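Local coordinates for putative glycosylhydrolase (Parabacteroides distasonis, PDB 3S5Q), which is a putative glycosyl hydrolase with a concanavalin A-like fold, probably acting on a keto-disaccharide or related sugar, at residues L28-Y33 with S52-K56; Y118-G122 with W164-N170; T70-N75 with D99-W105. One frame throughout, in Å; residues are numbered along the deposited sequence.

Contact 1. Residues L28-Y33 with S52-K56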
loop_
_atom_site.group_PDB
_atom_site.type_symbol
_atom_site.label_atom_id
_atom_site.label_comp_id
_atom_site.label_asym_id
_atom_site.label_seq_id
_atom_site.Cartn_x
_atom_site.Cartn_y
_atom_site.Cartn_z
ATOM N N LEU A 28 10.552 8.716 -13.797
ATOM C CA LEU A 28 9.364 7.848 -13.937
ATOM C C LEU A 28 9.217 7.185 -15.323
ATOM O O LEU A 28 8.103 6.796 -15.737
ATOM C CB LEU A 28 8.086 8.609 -13.533
ATOM C CG LEU A 28 8.090 9.309 -12.158
ATOM C CD1 LEU A 28 6.804 10.100 -11.975
ATOM C CD2 LEU A 28 8.306 8.340 -10.982
ATOM N N SER A 29 10.338 6.984 -16.015
ATOM C CA SER A 29 10.292 6.415 -17.362
ATOM C C SER A 29 9.841 4.946 -17.367
ATOM O O SER A 29 9.387 4.465 -18.394
ATOM C CB SER A 29 11.642 6.555 -18.086
ATOM O OG SER A 29 12.691 5.881 -17.418
ATOM N N ASN A 30 9.953 4.262 -16.221
ATOM C CA ASN A 30 9.532 2.876 -16.095
ATOM C C ASN A 30 8.171 2.776 -15.386
ATOM O O ASN A 30 7.828 1.731 -14.816
ATOM C CB ASN A 30 10.602 2.062 -15.345
ATOM C CG ASN A 30 10.737 2.474 -13.870
ATOM O OD1 ASN A 30 10.483 3.632 -13.504
ATOM N ND2 ASN A 30 11.123 1.522 -13.022
ATOM N N ALA A 31 7.415 3.876 -15.400
ATOM C CA ALA A 31 6.070 3.909 -14.800
ATOM C C ALA A 31 5.021 4.294 -15.829
ATOM O O ALA A 31 5.319 5.039 -16.763
ATOM C CB ALA A 31 6.015 4.895 -13.620
ATOM N N ASP A 32 3.809 3.780 -15.621
ATOM C CA ASP A 32 2.631 4.191 -16.365
ATOM C C ASP A 32 1.797 5.147 -15.509
ATOM O O ASP A 32 1.242 4.753 -14.469
ATOM C CB ASP A 32 1.791 2.973 -16.746
ATOM C CG ASP A 32 0.570 3.343 -17.538
ATOM O OD1 ASP A 32 -0.421 3.835 -16.950
ATOM O OD2 ASP A 32 0.598 3.142 -18.765
ATOM N N TYR A 33 1.700 6.388 -15.946
ATOM C CA TYR A 33 0.953 7.391 -15.204
ATOM C C TYR A 33 0.508 8.521 -16.136
ATOM O O TYR A 33 0.957 8.605 -17.287
ATOM C CB TYR A 33 1.828 7.960 -14.076
ATOM C CG TYR A 33 3.045 8.676 -14.580
ATOM C CD1 TYR A 33 4.117 7.980 -15.111
ATOM C CD2 TYR A 33 3.139 10.058 -14.516
ATOM C CE1 TYR A 33 5.234 8.630 -15.561
ATOM C CE2 TYR A 33 4.258 10.712 -14.970
ATOM C CZ TYR A 33 5.292 10.000 -15.494
ATOM O OH TYR A 33 6.401 10.660 -15.949
ATOM N N SER A 52 -4.057 6.309 -10.691
ATOM C CA SER A 52 -2.942 5.592 -10.078
ATOM C C SER A 52 -1.671 5.662 -10.925
ATOM O O SER A 52 -1.705 6.060 -12.105
ATOM C CB SER A 52 -3.317 4.132 -9.812
ATOM O OG SER A 52 -3.560 3.474 -11.031
ATOM N N ILE A 53 -0.554 5.311 -10.294
ATOM C CA ILE A 53 0.740 5.158 -10.978
ATOM C C ILE A 53 1.137 3.689 -10.901
ATOM O O ILE A 53 1.010 3.059 -9.845
ATOM C CB ILE A 53 1.870 6.114 -10.443
ATOM C CG1 ILE A 53 3.167 5.941 -11.235
ATOM C CG2 ILE A 53 2.192 5.921 -8.994
ATOM C CD1 ILE A 53 4.110 7.108 -11.057
ATOM N N TRP A 54 1.600 3.138 -12.032
ATOM C CA TRP A 54 1.847 1.707 -12.158
ATOM C C TRP A 54 3.243 1.398 -12.668
ATOM O O TRP A 54 3.817 2.146 -13.463
ATOM C CB TRP A 54 0.888 1.080 -13.169
ATOM C CG TRP A 54 -0.533 1.244 -12.864
ATOM C CD1 TRP A 54 -1.382 2.142 -13.420
ATOM C CD2 TRP A 54 -1.311 0.464 -11.943
ATOM N NE1 TRP A 54 -2.656 1.974 -12.905
ATOM C CE2 TRP A 54 -2.643 0.932 -12.020
ATOM C CE3 TRP A 54 -1.021 -0.626 -11.094
ATOM C CZ2 TRP A 54 -3.670 0.396 -11.249
ATOM C CZ3 TRP A 54 -2.053 -1.170 -10.334
ATOM C CH2 TRP A 54 -3.359 -0.646 -10.408
ATOM N N THR A 55 3.764 0.270 -12.215
ATOM C CA THR A 55 4.971 -0.283 -12.773
ATOM C C THR A 55 4.635 -0.744 -14.199
ATOM O O THR A 55 3.462 -1.011 -14.532
ATOM C CB THR A 55 5.479 -1.476 -11.927
ATOM O OG1 THR A 55 4.473 -2.514 -11.877
ATOM C CG2 THR A 55 5.890 -1.021 -10.500
ATOM N N LYS A 56 5.665 -0.805 -15.032
ATOM C CA LYS A 56 5.556 -1.359 -16.370
ATOM C C LYS A 56 5.853 -2.847 -16.436
ATOM O O LYS A 56 5.599 -3.479 -17.468
ATOM C CB LYS A 56 6.513 -0.611 -17.301
ATOM C CG LYS A 56 5.973 0.724 -17.751
ATOM C CD LYS A 56 6.970 1.457 -18.604
ATOM C CE LYS A 56 6.294 2.526 -19.443
ATOM N NZ LYS A 56 7.313 3.291 -20.192
HETATM O O HOH W 1 8.432 -0.769 -13.904
#
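K56 lies across the turn that leads into strand 31-32, and each of its side-chain carbons meets a part of it. CB and CG pass beside the carbonyl oxygen of N30, CD lies 3.7 Å from N30 C, and CE is equally near the carbonyl oxygens of S29 and A31. Because the chain is extended beyond CG, NZ arrives at S29 O and donates a 3.0 Å hydrogen bond. A lysine suits this exposed place: its methylene groups cover the peptides while the ammonium ends on a carbonyl. A water accepts from K56 N and donates to N30 O, reinforcing a weak direct bond between the same two atoms.

Farther along, D32 and W54 form an antiparallel hydrogen-bonded pair, with D32 N to W54 O at 2.7 Å and W54 N to D32 O at 2.9 Å. Their side chains leave the backbone on the same face of the sheet. I53 supplies the apolar side. With CG1 anti to its backbone N (chi1 -178°), it brings CG1 to 3.7 Å from Y33 CB, and CD1 reaches A31 CB and L28 CD1; W38 of strand 38-41 also packs on I53. A type I turn from L28 to A31 thus delivers the short outermost strand 31-32 onto strand 53-55, an antiparallel sheet edge in a concanavalin A-like fold.

Contact 2. Residues Y118-G122 with W164-N170. With EDO (1,2-ethanediol), chain H; EDO (1,2-ethanediol), chain E; EDO (1,2-ethanediol), chain G.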
loop_
_atom_site.group_PDB
_atom_site.type_symbol
_atom_site.label_atom_id
_atom_site.label_comp_id
_atom_site.label_asym_id
_atom_site.label_seq_id
_atom_site.Cartn_x
_atom_site.Cartn_y
_atom_site.Cartn_z
ATOM N N TYR A 118 -7.436 -4.381 2.079
ATOM C CA TYR A 118 -8.702 -3.637 2.077
ATOM C C TYR A 118 -9.917 -4.567 1.863
ATOM O O TYR A 118 -9.952 -5.314 0.906
ATOM C CB TYR A 118 -8.654 -2.533 0.992
ATOM C CG TYR A 118 -9.915 -1.740 0.905
ATOM C CD1 TYR A 118 -10.201 -0.772 1.854
ATOM C CD2 TYR A 118 -10.846 -1.963 -0.118
ATOM C CE1 TYR A 118 -11.345 -0.060 1.825
ATOM C CE2 TYR A 118 -12.044 -1.208 -0.168
ATOM C CZ TYR A 118 -12.277 -0.259 0.811
ATOM O OH TYR A 118 -13.431 0.514 0.808
ATOM N N GLY A 119 -10.889 -4.496 2.779
ATOM C CA GLY A 119 -12.164 -5.233 2.649
ATOM C C GLY A 119 -12.082 -6.712 3.013
ATOM O O GLY A 119 -13.128 -7.396 3.038
ATOM N N HIS A 120 -10.873 -7.190 3.353
ATOM C CA HIS A 120 -10.607 -8.593 3.642
ATOM C C HIS A 120 -9.988 -8.894 5.017
ATOM O O HIS A 120 -10.371 -9.876 5.669
ATOM C CB HIS A 120 -9.711 -9.224 2.514
ATOM C CG HIS A 120 -10.366 -9.177 1.151
ATOM N ND1 HIS A 120 -10.537 -7.998 0.440
ATOM C CD2 HIS A 120 -10.923 -10.161 0.392
ATOM C CE1 HIS A 120 -11.173 -8.262 -0.693
ATOM N NE2 HIS A 120 -11.401 -9.574 -0.760
ATOM N N LYS A 121 -8.987 -8.124 5.417
ATOM C CA LYS A 121 -8.353 -8.318 6.730
ATOM C C LYS A 121 -7.726 -7.027 7.231
ATOM O O LYS A 121 -6.893 -6.410 6.530
ATOM C CB LYS A 121 -7.304 -9.442 6.686
ATOM C CG LYS A 121 -6.724 -9.700 8.118
ATOM C CD LYS A 121 -6.146 -11.028 8.308
ATOM C CE LYS A 121 -5.989 -11.381 9.797
ATOM N NZ LYS A 121 -5.092 -12.620 9.989
ATOM N N GLY A 122 -8.145 -6.621 8.438
ATOM C CA GLY A 122 -7.651 -5.402 9.074
ATOM C C GLY A 122 -6.395 -5.566 9.938
ATOM O O GLY A 122 -5.911 -6.669 10.158
ATOM N N TRP A 164 -9.244 -17.376 1.734
ATOM C CA TRP A 164 -10.328 -16.622 1.123
ATOM C C TRP A 164 -10.991 -17.398 -0.017
ATOM O O TRP A 164 -10.895 -17.023 -1.184
ATOM C CB TRP A 164 -9.840 -15.261 0.679
ATOM C CG TRP A 164 -9.891 -14.259 1.827
ATOM C CD1 TRP A 164 -10.886 -13.371 2.080
ATOM C CD2 TRP A 164 -8.946 -14.126 2.914
ATOM N NE1 TRP A 164 -10.617 -12.656 3.244
ATOM C CE2 TRP A 164 -9.435 -13.114 3.778
ATOM C CE3 TRP A 164 -7.750 -14.777 3.249
ATOM C CZ2 TRP A 164 -8.741 -12.713 4.951
ATOM C CZ3 TRP A 164 -7.086 -14.411 4.409
ATOM C CH2 TRP A 164 -7.578 -13.378 5.244
ATOM N N THR A 165 -11.684 -18.483 0.326
ATOM C CA THR A 165 -12.352 -19.302 -0.687
ATOM C C THR A 165 -13.677 -18.691 -1.195
ATOM O O THR A 165 -14.177 -19.077 -2.266
ATOM C CB THR A 165 -12.589 -20.720 -0.163
ATOM O OG1 THR A 165 -13.230 -20.664 1.104
ATOM C CG2 THR A 165 -11.265 -21.433 -0.038
ATOM N N SER A 166 -14.218 -17.739 -0.438
ATOM C CA SER A 166 -15.401 -16.925 -0.873
ATOM C C SER A 166 -15.008 -15.546 -1.407
ATOM O O SER A 166 -14.153 -14.887 -0.803
ATOM C CB SER A 166 -16.391 -16.729 0.295
ATOM O OG SER A 166 -17.470 -15.818 -0.027
ATOM N N GLY A 167 -15.643 -15.114 -2.517
ATOM C CA GLY A 167 -15.550 -13.729 -3.013
ATOM C C GLY A 167 -16.389 -12.693 -2.274
ATOM O O GLY A 167 -16.211 -11.457 -2.468
ATOM N N THR A 168 -17.285 -13.173 -1.421
ATOM C CA THR A 168 -18.251 -12.314 -0.701
ATOM C C THR A 168 -18.163 -12.279 0.823
ATOM O O THR A 168 -18.691 -11.343 1.462
ATOM C CB THR A 168 -19.676 -12.756 -1.054
ATOM O OG1 THR A 168 -19.894 -14.096 -0.577
ATOM C CG2 THR A 168 -19.920 -12.675 -2.627
ATOM N N THR A 169 -17.565 -13.320 1.409
ATOM C CA THR A 169 -17.543 -13.527 2.857
ATOM C C THR A 169 -16.100 -13.812 3.312
ATOM O O THR A 169 -15.441 -14.709 2.762
ATOM C CB THR A 169 -18.497 -14.721 3.253
ATOM O OG1 THR A 169 -19.773 -14.482 2.667
ATOM C CG2 THR A 169 -18.629 -14.874 4.810
ATOM N N ASN A 170 -15.602 -13.001 4.257
ATOM C CA ASN A 170 -14.311 -13.248 4.897
ATOM C C ASN A 170 -14.371 -14.520 5.750
ATOM O O ASN A 170 -15.470 -14.929 6.179
ATOM C CB ASN A 170 -13.882 -12.018 5.710
ATOM C CG ASN A 170 -13.564 -10.808 4.823
ATOM O OD1 ASN A 170 -12.838 -10.955 3.847
ATOM N ND2 ASN A 170 -14.109 -9.608 5.155
HETATM C C1 EDO H . -15.460 -19.074 4.249
HETATM O O1 EDO H . -14.149 -18.571 4.167
HETATM C C2 EDO H . -16.426 -17.909 4.124
HETATM O O2 EDO H . -16.621 -17.344 5.412
HETATM C C1 EDO E . -0.547 -10.525 12.495
HETATM O O1 EDO E . 0.505 -11.271 13.149
HETATM C C2 EDO E . -1.964 -11.091 12.689
HETATM O O2 EDO E . -2.820 -10.739 11.583
HETATM C C1 EDO G . -17.349 -20.881 0.630
HETATM O O1 EDO G . -16.042 -20.932 1.194
HETATM C C2 EDO G . -18.424 -20.768 1.719
HETATM O O2 EDO G . -19.225 -19.628 1.650
#
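N170 reaches across to G119 with the one direct hydrogen bond between 118-122 and 164-170. Its ND2 donates to G119 O at 3.2 Å, nearly straight at 164° and with the acceptor in the amide plane; T174 OG1 is a second partner of ND2. The other end of the same amide accepts from the indole N-H, W164 NE1 to N170 OD1 at 2.9 Å. Asparagine suits this buried place because one flat group both donates and accepts. The carbonyl oxygen of H120 lies 3.3 Å from N170 OD1, two acceptors that do not bond, and sits at the indole edge near W164 CZ2. On the same segment as G119, H120 CG stands anti to the carbonyl carbon (chi1 -61°), which turns ND1 back to donate a 2.8 Å hydrogen bond to Y118 O, in the ring plane, fixing the rotation of the imidazole.

Aromatic and apolar contacts surround these bonds. The H120 and W164 rings meet obliquely, their planes 55° apart, and W164 CD1 approaches the imidazole edge at CD2, 3.6 Å away. Y184 stacks on H120 from outside the two segments. K121 adds its aliphatic part, CB and CD lying near the six-membered ring of W164, before its ammonium goes on to S158 O.

A buried amide thus ties the backbone of the loop after strand 93-98 to an indole of the loop after strand 154-160.

Contact 3. Residues T70-N75 with D99-W105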
loop_
_atom_site.group_PDB
_atom_site.type_symbol
_atom_site.label_atom_id
_atom_site.label_comp_id
_atom_site.label_asym_id
_atom_site.label_seq_id
_atom_site.Cartn_x
_atom_site.Cartn_y
_atom_site.Cartn_z
ATOM N N THR A 70 0.664 11.352 5.362
ATOM C CA THR A 70 -0.742 11.694 5.158
ATOM C C THR A 70 -0.963 13.165 5.491
ATOM O O THR A 70 -0.126 13.817 6.112
ATOM C CB THR A 70 -1.723 10.828 6.053
ATOM O OG1 THR A 70 -1.549 11.192 7.427
ATOM C CG2 THR A 70 -1.490 9.347 5.889
ATOM N N ASP A 71 -2.096 13.677 5.047
ATOM C CA ASP A 71 -2.699 14.907 5.616
ATOM C C ASP A 71 -4.038 14.494 6.214
ATOM O O ASP A 71 -4.431 13.316 6.152
ATOM C CB ASP A 71 -2.896 15.984 4.544
ATOM C CG ASP A 71 -3.062 17.407 5.132
ATOM O OD1 ASP A 71 -3.251 17.591 6.381
ATOM O OD2 ASP A 71 -3.037 18.350 4.323
ATOM N N VAL A 72 -4.736 15.439 6.824
ATOM C CA VAL A 72 -6.056 15.156 7.371
ATOM C C VAL A 72 -6.948 14.412 6.357
ATOM O O VAL A 72 -7.219 14.893 5.249
ATOM C CB VAL A 72 -6.723 16.456 7.908
ATOM C CG1 VAL A 72 -6.994 17.482 6.766
ATOM C CG2 VAL A 72 -7.977 16.121 8.687
ATOM N N ASN A 73 -7.382 13.221 6.751
ATOM C CA ASN A 73 -8.292 12.383 5.970
ATOM C C ASN A 73 -7.757 11.909 4.603
ATOM O O ASN A 73 -8.531 11.626 3.696
ATOM C CB ASN A 73 -9.650 13.086 5.795
ATOM C CG ASN A 73 -10.805 12.108 5.651
ATOM O OD1 ASN A 73 -10.611 10.890 5.695
ATOM N ND2 ASN A 73 -12.022 12.636 5.471
ATOM N N THR A 74 -6.439 11.816 4.435
ATOM C CA THR A 74 -5.903 11.122 3.249
ATOM C C THR A 74 -6.513 9.752 3.070
ATOM O O THR A 74 -6.771 9.043 4.036
ATOM C CB THR A 74 -4.396 10.901 3.335
ATOM O OG1 THR A 74 -3.748 12.172 3.352
ATOM C CG2 THR A 74 -3.893 10.042 2.143
ATOM N N ASN A 75 -6.737 9.401 1.810
ATOM C CA ASN A 75 -7.260 8.104 1.398
ATOM C C ASN A 75 -6.538 7.731 0.076
ATOM O O ASN A 75 -6.617 8.476 -0.918
ATOM C CB ASN A 75 -8.776 8.253 1.196
ATOM C CG ASN A 75 -9.494 6.930 1.008
ATOM O OD1 ASN A 75 -8.977 6.010 0.399
ATOM N ND2 ASN A 75 -10.706 6.843 1.516
ATOM N N ASP A 99 -5.568 8.113 6.724
ATOM C CA ASP A 99 -5.380 8.808 7.975
ATOM C C ASP A 99 -6.456 8.326 8.920
ATOM O O ASP A 99 -7.507 8.983 9.026
ATOM C CB ASP A 99 -5.492 10.332 7.804
ATOM C CG ASP A 99 -5.553 11.091 9.167
ATOM O OD1 ASP A 99 -4.948 10.638 10.166
ATOM O OD2 ASP A 99 -6.216 12.151 9.243
ATOM N N ASP A 100 -6.188 7.202 9.598
ATOM C CA ASP A 100 -7.096 6.621 10.591
ATOM C C ASP A 100 -7.448 7.588 11.737
ATOM O O ASP A 100 -8.458 7.395 12.411
ATOM C CB ASP A 100 -6.515 5.322 11.182
ATOM C CG ASP A 100 -6.473 4.152 10.169
ATOM O OD1 ASP A 100 -6.865 4.311 8.993
ATOM O OD2 ASP A 100 -6.083 3.033 10.578
ATOM N N HIS A 101 -6.646 8.628 11.957
ATOM C CA HIS A 101 -6.928 9.579 13.046
ATOM C C HIS A 101 -8.131 10.503 12.808
ATOM O O HIS A 101 -8.639 11.116 13.750
ATOM C CB HIS A 101 -5.691 10.420 13.397
ATOM C CG HIS A 101 -4.521 9.593 13.865
ATOM N ND1 HIS A 101 -4.239 9.373 15.203
ATOM C CD2 HIS A 101 -3.592 8.896 13.162
ATOM C CE1 HIS A 101 -3.156 8.614 15.297
ATOM N NE2 HIS A 101 -2.755 8.297 14.074
ATOM N N HIS A 102 -8.552 10.635 11.559
ATOM C CA HIS A 102 -9.724 11.449 11.238
ATOM C C HIS A 102 -10.935 10.639 11.731
ATOM O O HIS A 102 -11.005 9.439 11.503
ATOM C CB HIS A 102 -9.811 11.767 9.732
ATOM C CG HIS A 102 -10.829 12.826 9.387
ATOM N ND1 HIS A 102 -12.166 12.548 9.213
ATOM C CD2 HIS A 102 -10.694 14.159 9.186
ATOM C CE1 HIS A 102 -12.812 13.670 8.921
ATOM N NE2 HIS A 102 -11.937 14.659 8.885
ATOM N N PRO A 103 -11.865 11.299 12.436
ATOM C CA PRO A 103 -12.961 10.611 13.125
ATOM C C PRO A 103 -13.916 9.916 12.168
ATOM O O PRO A 103 -14.632 9.004 12.566
ATOM C CB PRO A 103 -13.686 11.771 13.854
ATOM C CG PRO A 103 -13.404 12.928 13.016
ATOM C CD PRO A 103 -11.973 12.762 12.632
ATOM N N GLU A 104 -13.931 10.392 10.930
ATOM C CA GLU A 104 -14.652 9.805 9.835
ATOM C C GLU A 104 -14.400 8.313 9.750
ATOM O O GLU A 104 -15.348 7.548 9.520
ATOM C CB GLU A 104 -14.178 10.480 8.542
ATOM C CG GLU A 104 -14.783 9.993 7.231
ATOM C CD GLU A 104 -15.008 11.128 6.199
ATOM O OE1 GLU A 104 -15.243 12.312 6.601
ATOM O OE2 GLU A 104 -14.971 10.816 4.988
ATOM N N TRP A 105 -13.129 7.900 9.911
ATOM C CA TRP A 105 -12.753 6.475 9.801
ATOM C C TRP A 105 -13.405 5.545 10.840
ATOM O O TRP A 105 -13.435 4.345 10.631
ATOM C CB TRP A 105 -11.226 6.299 9.770
ATOM C CG TRP A 105 -10.688 6.642 8.437
ATOM C CD1 TRP A 105 -10.021 7.779 8.085
ATOM C CD2 TRP A 105 -10.831 5.873 7.236
ATOM N NE1 TRP A 105 -9.726 7.763 6.737
ATOM C CE2 TRP A 105 -10.211 6.602 6.194
ATOM C CE3 TRP A 105 -11.423 4.629 6.940
ATOM C CZ2 TRP A 105 -10.159 6.129 4.885
ATOM C CZ3 TRP A 105 -11.372 4.169 5.628
ATOM C CH2 TRP A 105 -10.734 4.914 4.625
HETATM O O HOH W 2 -2.419 9.780 9.367
#
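D99 grips the turn at N73 through both backbone and side chain. Its carboxylate oxygen OD2 accepts from N73 N at 3.0 Å, almost straight at 172°, using the anti lone pair, while its own N-H donates to T74 O at 3.1 Å. The other carboxylate oxygen, OD1, accepts a hydrogen bond from a water that in turn accepts from T70 OG1, and it receives a weak bond from H101 N. A buried aspartate suits this place because its two oxygens can serve donors of both loops; the N-H groups and water around them would be expected to stabilise its negative charge.

Each loop also satisfies its own groups. T74 OG1 accepts from D71 N at 2.8 Å and is hydrogen-bonded to N203 O as well, and D71 OD1 receives V72 N from above the carboxylate plane. E104 N donates to H102 ND1 from somewhat out of the ring plane, which should help to steady the imidazole.

On this ring the N73 amide lies stacked, the two planes only 9° apart. N73 CG, swung away from its backbone N (chi1 -151°), carries the amide over the face, with ND2 above the rim and CB making a CH-pi contact 3.9 Å from the ring centroid. P103 CD covers the opposite face, and V72 CG2 comes to the edge at H102 CD2. N75 ND2 lies 3.5 Å from W105 CZ2.

N73 has a positive phi, a conformation that asparagine tolerates well, and it occupies the third position of the type II turn from D71 to T74. This turn lies in the connection that crosses from the larger sheet (62-70) to the five-stranded sheet (75-82), held by the loop leaving strand 93-98, at one end of the concanavalin A-like fold.

From the N terminus, contact 1 closes first, bringing 52-56 back to 28-33 after an excursion that includes strands 38-41 and 44-47 of the larger sheet. Contact 3 follows, its loop containing strands 75-82 and 93-98, and contact 2 closes last, around strands 135-143, 146-151 and 154-160. The three are in series, without nesting or crossing. Contact 1 pairs one outermost strand of the five-stranded sheet, 31-32, with 53-55, whereas contact 3 uses the loop just after the other, 93-98, to hold the 70-75 connection between the sheets. Contact 2 joins that same loop to the one after 154-160, its nearest atoms about 6 Å from contact 3.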